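Local coordinates for protein putative metal-dependent isothiocyanate hydrolase SaxA (Pectobacterium carotovorum, PDB 6BRM) that probably hydrolyses isothiocyanates, reactive defence compounds of plants, using a two-zinc centre in a metallo-beta-lactamase fold, at residues T4-R7 against N8-V12; K169-V172 against K173-R177; C228-T231 against R232-R236; F238-H242 against G243-K247. All coordinates share one frame; numbering follows the deposited sequence.

Interaction 1: residues T4-R7 against N8-V12; sequences TQIR and NATLV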
loop_
_atom_site.group_PDB
_atom_site.type_symbol
_atom_site.label_atom_id
_atom_site.label_comp_id
_atom_site.label_asym_id
_atom_site.label_seq_id
_atom_site.Cartn_x
_atom_site.Cartn_y
_atom_site.Cartn_z
ATOM N N THR B 4 -10.983 13.075 22.523
ATOM C CA THR B 4 -10.348 14.304 23.000
ATOM C C THR B 4 -9.049 14.530 22.234
ATOM O O THR B 4 -8.174 13.669 22.237
ATOM C CB THR B 4 -10.018 14.227 24.509
ATOM O OG1 THR B 4 -11.113 13.644 25.227
ATOM C CG2 THR B 4 -9.721 15.610 25.079
ATOM N N GLN B 5 -8.931 15.679 21.570
ATOM C CA GLN B 5 -7.650 16.122 21.020
ATOM C C GLN B 5 -6.795 16.576 22.199
ATOM O O GLN B 5 -7.249 17.392 23.009
ATOM C CB GLN B 5 -7.860 17.277 20.029
ATOM C CG GLN B 5 -6.596 17.852 19.384
ATOM C CD GLN B 5 -5.858 16.870 18.489
ATOM O OE1 GLN B 5 -6.425 15.885 18.016
ATOM N NE2 GLN B 5 -4.585 17.142 18.245
ATOM N N ILE B 6 -5.583 16.028 22.311
ATOM C CA ILE B 6 -4.618 16.449 23.335
ATOM C C ILE B 6 -3.636 17.432 22.686
ATOM O O ILE B 6 -3.801 18.640 22.842
ATOM C CB ILE B 6 -3.913 15.238 24.006
ATOM C CG1 ILE B 6 -4.932 14.348 24.738
ATOM C CG2 ILE B 6 -2.813 15.695 24.960
ATOM C CD1 ILE B 6 -5.517 14.928 26.015
ATOM N N ARG B 7 -2.644 16.923 21.949
ATOM C CA ARG B 7 -1.719 17.755 21.163
ATOM C C ARG B 7 -0.964 16.884 20.152
ATOM O O ARG B 7 -0.509 15.790 20.494
ATOM C CB ARG B 7 -0.741 18.533 22.065
ATOM C CG ARG B 7 0.185 17.676 22.926
ATOM C CD ARG B 7 1.635 17.684 22.445
ATOM N NE ARG B 7 2.436 18.704 23.131
ATOM C CZ ARG B 7 3.011 18.568 24.332
ATOM N NH1 ARG B 7 2.898 17.445 25.039
ATOM N NH2 ARG B 7 3.716 19.579 24.840
ATOM N N ASN B 8 -0.842 17.377 18.919
ATOM C CA ASN B 8 -0.323 16.606 17.777
ATOM C C ASN B 8 -1.261 15.409 17.500
ATOM O O ASN B 8 -2.475 15.617 17.418
ATOM C CB ASN B 8 1.159 16.224 17.985
ATOM C CG ASN B 8 1.887 15.928 16.676
ATOM O OD1 ASN B 8 1.797 16.689 15.708
ATOM N ND2 ASN B 8 2.617 14.820 16.647
ATOM N N ALA B 9 -0.737 14.187 17.351
ATOM C CA ALA B 9 -1.561 12.994 17.130
ATOM C C ALA B 9 -1.969 12.314 18.439
ATOM O O ALA B 9 -2.648 11.282 18.413
ATOM C CB ALA B 9 -0.822 12.008 16.239
ATOM N N THR B 10 -1.545 12.878 19.573
ATOM C CA THR B 10 -1.948 12.379 20.880
ATOM C C THR B 10 -3.430 12.675 21.112
ATOM O O THR B 10 -3.903 13.787 20.850
ATOM C CB THR B 10 -1.100 12.999 22.006
ATOM O OG1 THR B 10 0.288 12.906 21.659
ATOM C CG2 THR B 10 -1.338 12.291 23.335
ATOM N N LEU B 11 -4.156 11.658 21.573
ATOM C CA LEU B 11 -5.585 11.775 21.850
ATOM C C LEU B 11 -6.057 10.635 22.740
ATOM O O LEU B 11 -5.467 9.549 22.724
ATOM C CB LEU B 11 -6.389 11.814 20.544
ATOM C CG LEU B 11 -6.022 10.859 19.398
ATOM C CD1 LEU B 11 -6.780 9.546 19.502
ATOM C CD2 LEU B 11 -6.296 11.514 18.052
ATOM N N VAL B 12 -7.099 10.899 23.531
ATOM C CA VAL B 12 -7.764 9.856 24.318
ATOM C C VAL B 12 -9.155 9.608 23.747
ATOM O O VAL B 12 -9.856 10.548 23.364
ATOM C CB VAL B 12 -7.807 10.147 25.845
ATOM C CG1 VAL B 12 -6.393 10.233 26.397
ATOM C CG2 VAL B 12 -8.575 11.417 26.186
#
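The beta hairpin of strands 2-7 and 10-15 sets Thr4 beside Val12 and closes through a type II' turn from Arg7 to Thr10. Thr4 and Val12 form an antiparallel hydrogen-bonded pair: Thr4 N gives a nearly straight bond (169°) to Val12 O at 2.9 Å, and Val12 N returns one to Thr4 O. Their beta-branched side chains lie alongside each other on the same face, with Thr4 OG1 3.5 Å from Val12 CG2. Nearer the turn the pairing slips into a classic beta bulge, where Ile6 and Arg7 both face Thr10. Ile6 N donates to Thr10 O at 3.2 Å, and Ile6 CB packs 4.0 Å from Thr10 CG2. Asn8 takes the positive phi of the turn, a corner that glycine takes most readily and asparagine more readily than most residues, and its ND2 bonds Asp71 O next to the zinc site; Arg7 sends its guanidinium to the carbonyls of Val48, Ala27 and Met25, while Thr10 OG1 bonds Asp23 O. Gln5, with CG anti to the backbone N (chi1 179°) and a bend at chi2, turns its amide back over the turn, where NE2 donates to Asn8 O at 2.7 Å, 15° out of the amide plane.

Interaction 2: residues K169-V172 against K173-R177; sequences KPYV and KSLQR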
loop_
_atom_site.group_PDB
_atom_site.type_symbol
_atom_site.label_atom_id
_atom_site.label_comp_id
_atom_site.label_asym_id
_atom_site.label_seq_id
_atom_site.Cartn_x
_atom_site.Cartn_y
_atom_site.Cartn_z
ATOM N N LYS B 169 -3.564 4.079 -2.153
ATOM C CA LYS B 169 -4.829 3.332 -2.351
ATOM C C LYS B 169 -5.237 2.443 -1.160
ATOM O O LYS B 169 -6.432 2.214 -0.969
ATOM C CB LYS B 169 -4.852 2.556 -3.689
ATOM C CG LYS B 169 -4.823 1.030 -3.622
ATOM C CD LYS B 169 -4.850 0.444 -5.023
ATOM C CE LYS B 169 -4.958 -1.069 -5.000
ATOM N NZ LYS B 169 -3.828 -1.729 -4.298
ATOM N N PRO B 170 -4.269 1.943 -0.359
ATOM C CA PRO B 170 -4.665 1.281 0.896
ATOM C C PRO B 170 -5.486 2.160 1.851
ATOM O O PRO B 170 -6.276 1.635 2.647
ATOM C CB PRO B 170 -3.322 0.907 1.524
ATOM C CG PRO B 170 -2.443 0.667 0.354
ATOM C CD PRO B 170 -2.832 1.743 -0.624
ATOM N N TYR B 171 -5.288 3.477 1.776
ATOM C CA TYR B 171 -6.133 4.422 2.493
ATOM C C TYR B 171 -7.532 4.510 1.865
ATOM O O TYR B 171 -8.529 4.526 2.579
ATOM C CB TYR B 171 -5.471 5.808 2.553
ATOM C CG TYR B 171 -6.375 6.856 3.137
ATOM C CD1 TYR B 171 -6.585 6.923 4.509
ATOM C CD2 TYR B 171 -7.053 7.753 2.318
ATOM C CE1 TYR B 171 -7.432 7.869 5.057
ATOM C CE2 TYR B 171 -7.904 8.704 2.854
ATOM C CZ TYR B 171 -8.088 8.756 4.226
ATOM O OH TYR B 171 -8.921 9.677 4.792
ATOM N N VAL B 172 -7.597 4.575 0.537
ATOM C CA VAL B 172 -8.877 4.648 -0.190
ATOM C C VAL B 172 -9.713 3.384 0.014
ATOM O O VAL B 172 -10.913 3.476 0.278
ATOM C CB VAL B 172 -8.672 4.902 -1.707
ATOM C CG1 VAL B 172 -10.006 4.892 -2.458
ATOM C CG2 VAL B 172 -7.952 6.224 -1.926
ATOM N N LYS B 173 -9.082 2.218 -0.113
ATOM C CA LYS B 173 -9.760 0.932 0.126
ATOM C C LYS B 173 -10.289 0.760 1.555
ATOM O O LYS B 173 -11.277 0.054 1.766
ATOM C CB LYS B 173 -8.839 -0.245 -0.217
ATOM C CG LYS B 173 -8.603 -0.423 -1.708
ATOM C CD LYS B 173 -7.582 -1.514 -1.995
ATOM C CE LYS B 173 -8.122 -2.910 -1.723
ATOM N NZ LYS B 173 -7.108 -3.960 -2.025
ATOM N N SER B 174 -9.626 1.389 2.527
ATOM C CA SER B 174 -10.088 1.378 3.920
ATOM C C SER B 174 -11.356 2.209 4.115
ATOM O O SER B 174 -12.238 1.816 4.874
ATOM C CB SER B 174 -8.986 1.871 4.853
ATOM O OG SER B 174 -7.847 1.042 4.740
ATOM N N LEU B 175 -11.439 3.353 3.437
ATOM C CA LEU B 175 -12.664 4.161 3.414
ATOM C C LEU B 175 -13.798 3.417 2.711
ATOM O O LEU B 175 -14.942 3.471 3.155
ATOM C CB LEU B 175 -12.432 5.509 2.714
ATOM C CG LEU B 175 -11.419 6.504 3.298
ATOM C CD1 LEU B 175 -11.272 7.702 2.370
ATOM C CD2 LEU B 175 -11.816 6.958 4.695
ATOM N N GLN B 176 -13.476 2.730 1.614
ATOM C CA GLN B 176 -14.469 1.951 0.859
ATOM C C GLN B 176 -14.951 0.717 1.622
ATOM O O GLN B 176 -16.144 0.408 1.601
ATOM C CB GLN B 176 -13.918 1.539 -0.510
ATOM C CG GLN B 176 -13.747 2.704 -1.477
ATOM C CD GLN B 176 -13.102 2.304 -2.794
ATOM O OE1 GLN B 176 -12.839 1.126 -3.044
ATOM N NE2 GLN B 176 -12.848 3.289 -3.648
ATOM N N ARG B 177 -14.037 0.023 2.294
ATOM C CA ARG B 177 -14.390 -1.172 3.065
ATOM C C ARG B 177 -15.184 -0.818 4.324
ATOM O O ARG B 177 -16.374 -1.127 4.410
ATOM C CB ARG B 177 -13.136 -1.982 3.429
ATOM C CG ARG B 177 -13.405 -3.242 4.241
ATOM C CD ARG B 177 -12.112 -3.944 4.623
ATOM N NE ARG B 177 -12.332 -5.033 5.573
ATOM C CZ ARG B 177 -11.375 -5.804 6.088
ATOM N NH1 ARG B 177 -10.099 -5.626 5.753
ATOM N NH2 ARG B 177 -11.697 -6.770 6.950
#
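Different choices of chi1 bring Tyr171 and Leu175 together: Tyr171 swings CG away from its backbone N (173°), whereas Leu175 keeps CG beside its own (-62°), and so the leucine's branch comes over one face of the phenol ring. Leu175 CG stands 4.1 Å above the ring plane, offset toward the rim, and CD1 comes 3.5 Å from Tyr171 CE2, an apolar contact one helical turn apart. Ser174 likewise holds OG beside its backbone N, folding it back to Pro170 O at 2.7 Å; a small hydroxyl suits this buried place because the helix's own carbonyl satisfies it. Proline fits the first turn, where a missing N-H costs no helical bond. Between Lys169 and Lys173 the backbone bond, Lys173 N to Lys169 O, is 2.8 Å and almost straight (176°). Their side chains run alongside, with the NZ atoms 4.6 Å apart, a repulsion probably eased as Lys169 NZ bonds Gly126 O and salt-bridges Asp125 of the second subunit, and Lys173 pairs weakly with Asp145 of that subunit. Within the beta-alpha-beta unit, Tyr171 and Leu175 turn to strands 159-163 and 182-186, and Val172 touches Met211 of helix 203-211.

Interaction 3: residues C228-T231 against R232-R236; sequences CLLT and RAELR
Glu234, in the first turn of helix 232-241, reaches back along the chain to Leu230 and Thr231. Its CB lies 3.5 Å from Thr231 O and 4.0 Å from Leu230 CD2. From there CG goes anti to the backbone N (chi1 -162°) and the chain stays extended, carrying the carboxylate across the leucine at about a right angle. At the tip, OE1 comes to 3.7 Å from Leu230 CD2 and to 4.0 Å from Thr231 N, too far for the reciprocal bond of a capping box. The other oxygen, OE2, turns elsewhere and forms a salt bridge with Lys202.

The same methyl, Leu230 CD2, also packs 3.9 Å from Leu235 CB, so one branch of the buried leucine touches both the glutamate and the CB of the residue after it. Thr231 holds the N-cap position, although its own side chain makes no capping bond; its carbonyl begins the helical ladder by accepting Leu235 N at 3.1 Å and 161°. Glu223 OE2 takes the N-H of Arg232, whose guanidinium is in turn paired with Asp253.

A helix start carries partial positive charge, and two acidic side chains gather here, Glu223 bonded to an N-H and Glu234 nearby. Their negative charges are probably favoured by that helix end, while the contact of Leu230 with Leu235 is purely apolar.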
loop_
_atom_site.group_PDB
_atom_site.type_symbol
_atom_site.label_atom_id
_atom_site.label_comp_id
_atom_site.label_asym_id
_atom_site.label_seq_id
_atom_site.Cartn_x
_atom_site.Cartn_y
_atom_site.Cartn_z
ATOM N N CYS B 228 5.531 20.588 10.892
ATOM C CA CYS B 228 4.170 20.588 10.346
ATOM C C CYS B 228 3.770 22.009 9.928
ATOM O O CYS B 228 3.507 22.860 10.782
ATOM C CB CYS B 228 3.181 20.032 11.381
ATOM S SG CYS B 228 3.564 18.351 11.946
ATOM N N LEU B 229 3.707 22.244 8.616
ATOM C CA LEU B 229 3.534 23.593 8.048
ATOM C C LEU B 229 2.087 24.088 7.890
ATOM O O LEU B 229 1.881 25.240 7.497
ATOM C CB LEU B 229 4.234 23.676 6.684
ATOM C CG LEU B 229 5.731 23.355 6.656
ATOM C CD1 LEU B 229 6.237 23.326 5.223
ATOM C CD2 LEU B 229 6.526 24.353 7.485
ATOM N N LEU B 230 1.100 23.242 8.186
ATOM C CA LEU B 230 -0.316 23.611 8.041
ATOM C C LEU B 230 -0.813 24.237 9.347
ATOM O O LEU B 230 -0.556 23.705 10.426
ATOM C CB LEU B 230 -1.157 22.375 7.684
ATOM C CG LEU B 230 -2.352 22.547 6.737
ATOM C CD1 LEU B 230 -3.108 21.230 6.611
ATOM C CD2 LEU B 230 -3.291 23.652 7.186
ATOM N N THR B 231 -1.520 25.360 9.238
ATOM C CA THR B 231 -2.073 26.081 10.387
ATOM C C THR B 231 -3.583 25.830 10.507
ATOM O O THR B 231 -4.271 25.696 9.497
ATOM C CB THR B 231 -1.815 27.600 10.241
ATOM O OG1 THR B 231 -0.478 27.817 9.769
ATOM C CG2 THR B 231 -1.986 28.334 11.567
ATOM N N ARG B 232 -4.075 25.753 11.748
ATOM C CA ARG B 232 -5.524 25.735 12.069
ATOM C C ARG B 232 -6.331 26.700 11.199
ATOM O O ARG B 232 -7.319 26.308 10.571
ATOM C CB ARG B 232 -5.768 26.099 13.552
ATOM C CG ARG B 232 -6.418 25.026 14.424
ATOM C CD ARG B 232 -5.519 23.833 14.733
ATOM N NE ARG B 232 -5.487 23.513 16.169
ATOM C CZ ARG B 232 -5.168 22.329 16.704
ATOM N NH1 ARG B 232 -5.180 22.185 18.030
ATOM N NH2 ARG B 232 -4.846 21.279 15.947
ATOM N N ALA B 233 -5.890 27.958 11.183
ATOM C CA ALA B 233 -6.543 29.034 10.430
ATOM C C ALA B 233 -6.573 28.798 8.918
ATOM O O ALA B 233 -7.559 29.138 8.266
ATOM C CB ALA B 233 -5.871 30.367 10.737
ATOM N N GLU B 234 -5.502 28.223 8.370
ATOM C CA GLU B 234 -5.425 27.924 6.937
ATOM C C GLU B 234 -6.409 26.827 6.517
ATOM O O GLU B 234 -7.037 26.938 5.464
ATOM C CB GLU B 234 -4.002 27.519 6.526
ATOM C CG GLU B 234 -3.755 27.615 5.021
ATOM C CD GLU B 234 -2.533 26.848 4.533
ATOM O OE1 GLU B 234 -1.671 26.465 5.355
ATOM O OE2 GLU B 234 -2.435 26.633 3.304
ATOM N N LEU B 235 -6.524 25.772 7.326
ATOM C CA LEU B 235 -7.422 24.647 7.024
ATOM C C LEU B 235 -8.898 25.039 7.115
ATOM O O LEU B 235 -9.711 24.566 6.318
ATOM C CB LEU B 235 -7.149 23.456 7.954
ATOM C CG LEU B 235 -7.889 22.145 7.644
ATOM C CD1 LEU B 235 -7.422 21.546 6.324
ATOM C CD2 LEU B 235 -7.710 21.145 8.775
ATOM N N ARG B 236 -9.239 25.877 8.095
ATOM C CA ARG B 236 -10.584 26.447 8.194
ATOM C C ARG B 236 -10.887 27.351 6.995
ATOM O O ARG B 236 -11.972 27.274 6.419
ATOM C CB ARG B 236 -10.754 27.219 9.505
ATOM C CG ARG B 236 -12.166 27.746 9.745
ATOM C CD ARG B 236 -12.576 27.602 11.203
ATOM N NE ARG B 236 -12.849 26.205 11.555
ATOM C CZ ARG B 236 -12.912 25.710 12.797
ATOM N NH1 ARG B 236 -12.719 26.480 13.872
ATOM N NH2 ARG B 236 -13.168 24.416 12.966
#

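Interaction 4: residues F238-H242 against G243-K247; sequences FSLEH and GIEDK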
loop_
_atom_site.group_PDB
_atom_site.type_symbol
_atom_site.label_atom_id
_atom_site.label_comp_id
_atom_site.label_asym_id
_atom_site.label_seq_id
_atom_site.Cartn_x
_atom_site.Cartn_y
_atom_site.Cartn_z
ATOM N N PHE B 238 -9.497 27.061 4.073
ATOM C CA PHE B 238 -9.648 26.108 2.970
ATOM C C PHE B 238 -11.017 25.419 2.973
ATOM O O PHE B 238 -11.588 25.179 1.908
ATOM C CB PHE B 238 -8.539 25.050 3.033
ATOM C CG PHE B 238 -8.501 24.133 1.840
ATOM C CD1 PHE B 238 -7.867 24.527 0.666
ATOM C CD2 PHE B 238 -9.089 22.871 1.894
ATOM C CE1 PHE B 238 -7.824 23.682 -0.435
ATOM C CE2 PHE B 238 -9.049 22.021 0.796
ATOM C CZ PHE B 238 -8.416 22.428 -0.370
ATOM N N SER B 239 -11.525 25.087 4.162
ATOM C CA SER B 239 -12.824 24.410 4.299
ATOM C C SER B 239 -14.004 25.318 3.936
ATOM O O SER B 239 -14.954 24.872 3.291
ATOM C CB SER B 239 -13.002 23.855 5.717
ATOM O OG SER B 239 -13.140 24.893 6.669
ATOM N N LEU B 240 -13.937 26.581 4.358
ATOM C CA LEU B 240 -14.925 27.602 3.967
ATOM C C LEU B 240 -14.966 27.827 2.453
ATOM O O LEU B 240 -16.031 28.080 1.889
ATOM C CB LEU B 240 -14.627 28.935 4.666
ATOM C CG LEU B 240 -14.831 28.977 6.186
ATOM C CD1 LEU B 240 -13.994 30.077 6.824
ATOM C CD2 LEU B 240 -16.304 29.148 6.536
ATOM N N GLU B 241 -13.800 27.733 1.817
ATOM C CA GLU B 241 -13.650 27.961 0.377
ATOM C C GLU B 241 -14.414 26.940 -0.472
ATOM O O GLU B 241 -15.110 27.317 -1.414
ATOM C CB GLU B 241 -12.163 27.943 0.005
ATOM C CG GLU B 241 -11.836 28.477 -1.380
ATOM C CD GLU B 241 -10.345 28.684 -1.585
ATOM O OE1 GLU B 241 -9.539 27.966 -0.947
ATOM O OE2 GLU B 241 -9.979 29.568 -2.390
ATOM N N HIS B 242 -14.290 25.660 -0.122
ATOM C CA HIS B 242 -14.943 24.566 -0.860
ATOM C C HIS B 242 -16.302 24.126 -0.283
ATOM O O HIS B 242 -16.829 23.077 -0.666
ATOM C CB HIS B 242 -13.987 23.373 -0.960
ATOM C CG HIS B 242 -12.736 23.672 -1.725
ATOM N ND1 HIS B 242 -11.669 24.346 -1.172
ATOM C CD2 HIS B 242 -12.387 23.401 -3.005
ATOM C CE1 HIS B 242 -10.715 24.474 -2.078
ATOM N NE2 HIS B 242 -11.125 23.907 -3.197
ATOM N N GLY B 243 -16.874 24.926 0.620
ATOM C CA GLY B 243 -18.220 24.683 1.143
ATOM C C GLY B 243 -18.352 23.476 2.055
ATOM O O GLY B 243 -19.397 22.823 2.069
ATOM N N ILE B 244 -17.300 23.190 2.822
ATOM C CA ILE B 244 -17.268 22.031 3.724
ATOM C C ILE B 244 -16.967 22.408 5.180
ATOM O O ILE B 244 -16.691 21.528 5.995
ATOM C CB ILE B 244 -16.259 20.962 3.224
ATOM C CG1 ILE B 244 -14.812 21.477 3.280
ATOM C CG2 ILE B 244 -16.612 20.533 1.803
ATOM C CD1 ILE B 244 -13.777 20.456 2.856
ATOM N N GLU B 245 -17.054 23.700 5.507
ATOM C CA GLU B 245 -16.658 24.217 6.831
ATOM C C GLU B 245 -17.232 23.458 8.036
ATOM O O GLU B 245 -16.502 23.180 8.985
ATOM C CB GLU B 245 -16.934 25.734 6.956
ATOM C CG GLU B 245 -18.397 26.196 6.959
ATOM C CD GLU B 245 -19.053 26.238 5.584
ATOM O OE1 GLU B 245 -18.357 26.509 4.578
ATOM O OE2 GLU B 245 -20.278 26.003 5.507
ATOM N N ASP B 246 -18.516 23.102 7.977
ATOM C CA ASP B 246 -19.194 22.411 9.096
ATOM C C ASP B 246 -19.030 20.880 9.115
ATOM O O ASP B 246 -19.506 20.223 10.045
ATOM C CB ASP B 246 -20.685 22.808 9.183
ATOM C CG ASP B 246 -21.485 22.436 7.940
ATOM O OD1 ASP B 246 -20.882 22.228 6.863
ATOM O OD2 ASP B 246 -22.728 22.371 8.043
ATOM N N LYS B 247 -18.364 20.323 8.100
ATOM C CA LYS B 247 -17.964 18.906 8.085
ATOM C C LYS B 247 -16.493 18.668 8.465
ATOM O O LYS B 247 -16.118 17.529 8.750
ATOM C CB LYS B 247 -18.252 18.279 6.716
ATOM C CG LYS B 247 -19.703 17.877 6.528
ATOM C CD LYS B 247 -19.916 17.129 5.221
ATOM C CE LYS B 247 -21.241 16.381 5.225
ATOM N NZ LYS B 247 -21.227 15.181 6.116
HETATM O O HOH W 1 -13.998 24.070 9.894
#
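Helix 232-241 gives way at His242, and the chain turns at Gly243 (phi 70°), bringing Ile244 N back to Ser239 O at 2.9 Å in a fairly straight bond. A carbonyl of the last turn thus receives an N-H from five residues on, and the positive phi follows just after the helix, resembling the six-to-one bond of a Schellman motif; glycine, with no side chain, adopts this left-handed conformation easily.

Ile244 lays CG1 3.4 Å from Ser239 O and against Ser239 CB, placing hydrocarbon beside the accepting carbonyl. On the neighbouring position of the helix, Leu240 meets Glu245 at about a right angle, CD2 touching the glutamate's CB at 3.5 Å, so that the aliphatic part of an acidic residue serves as packing for an exposed leucine. Ser239 OG bonds Arg236 O inside the helix, and a water that donates to Glu245 O at 2.8 Å also makes a weak bond to this hydroxyl. His242 folds back along the helix: chi1 of -63° lets ND1 donate to Phe238 O at 3.2 Å, nearly straight (173°) and in the plane of the imidazole, while the same nitrogen sits 3.8 Å above the centre of the Phe238 ring.

Ile244 and His242 rest on Leu206 of helix 203-211, Ile244 also on Leu209, and Lys247 joins its backbone to Ile217 of strand 216-220 as the chain enters strand 248-249.

In the fold
Interaction 1 is the most central of the four, a buried hairpin about 8 Å (centre to centre) from the middle of the chain, and its turn borders the zinc site. It belongs to one seven-strand sheet, whereas interaction 2, also buried, lies on a helix packed against the other and faces the second subunit. Interactions 3 and 4 share helix 232-241, the first partly buried at its start, the second on the surface at its end, with centres about 13 Å apart. Chemistry follows place: strand pairing and buried polar groups bonded to carbonyls in 4-12, aromatic and aliphatic packing beside lysines that reach the second subunit in 169-177, acids around a helix start in 228-236, and a glycine turn with water in 238-247.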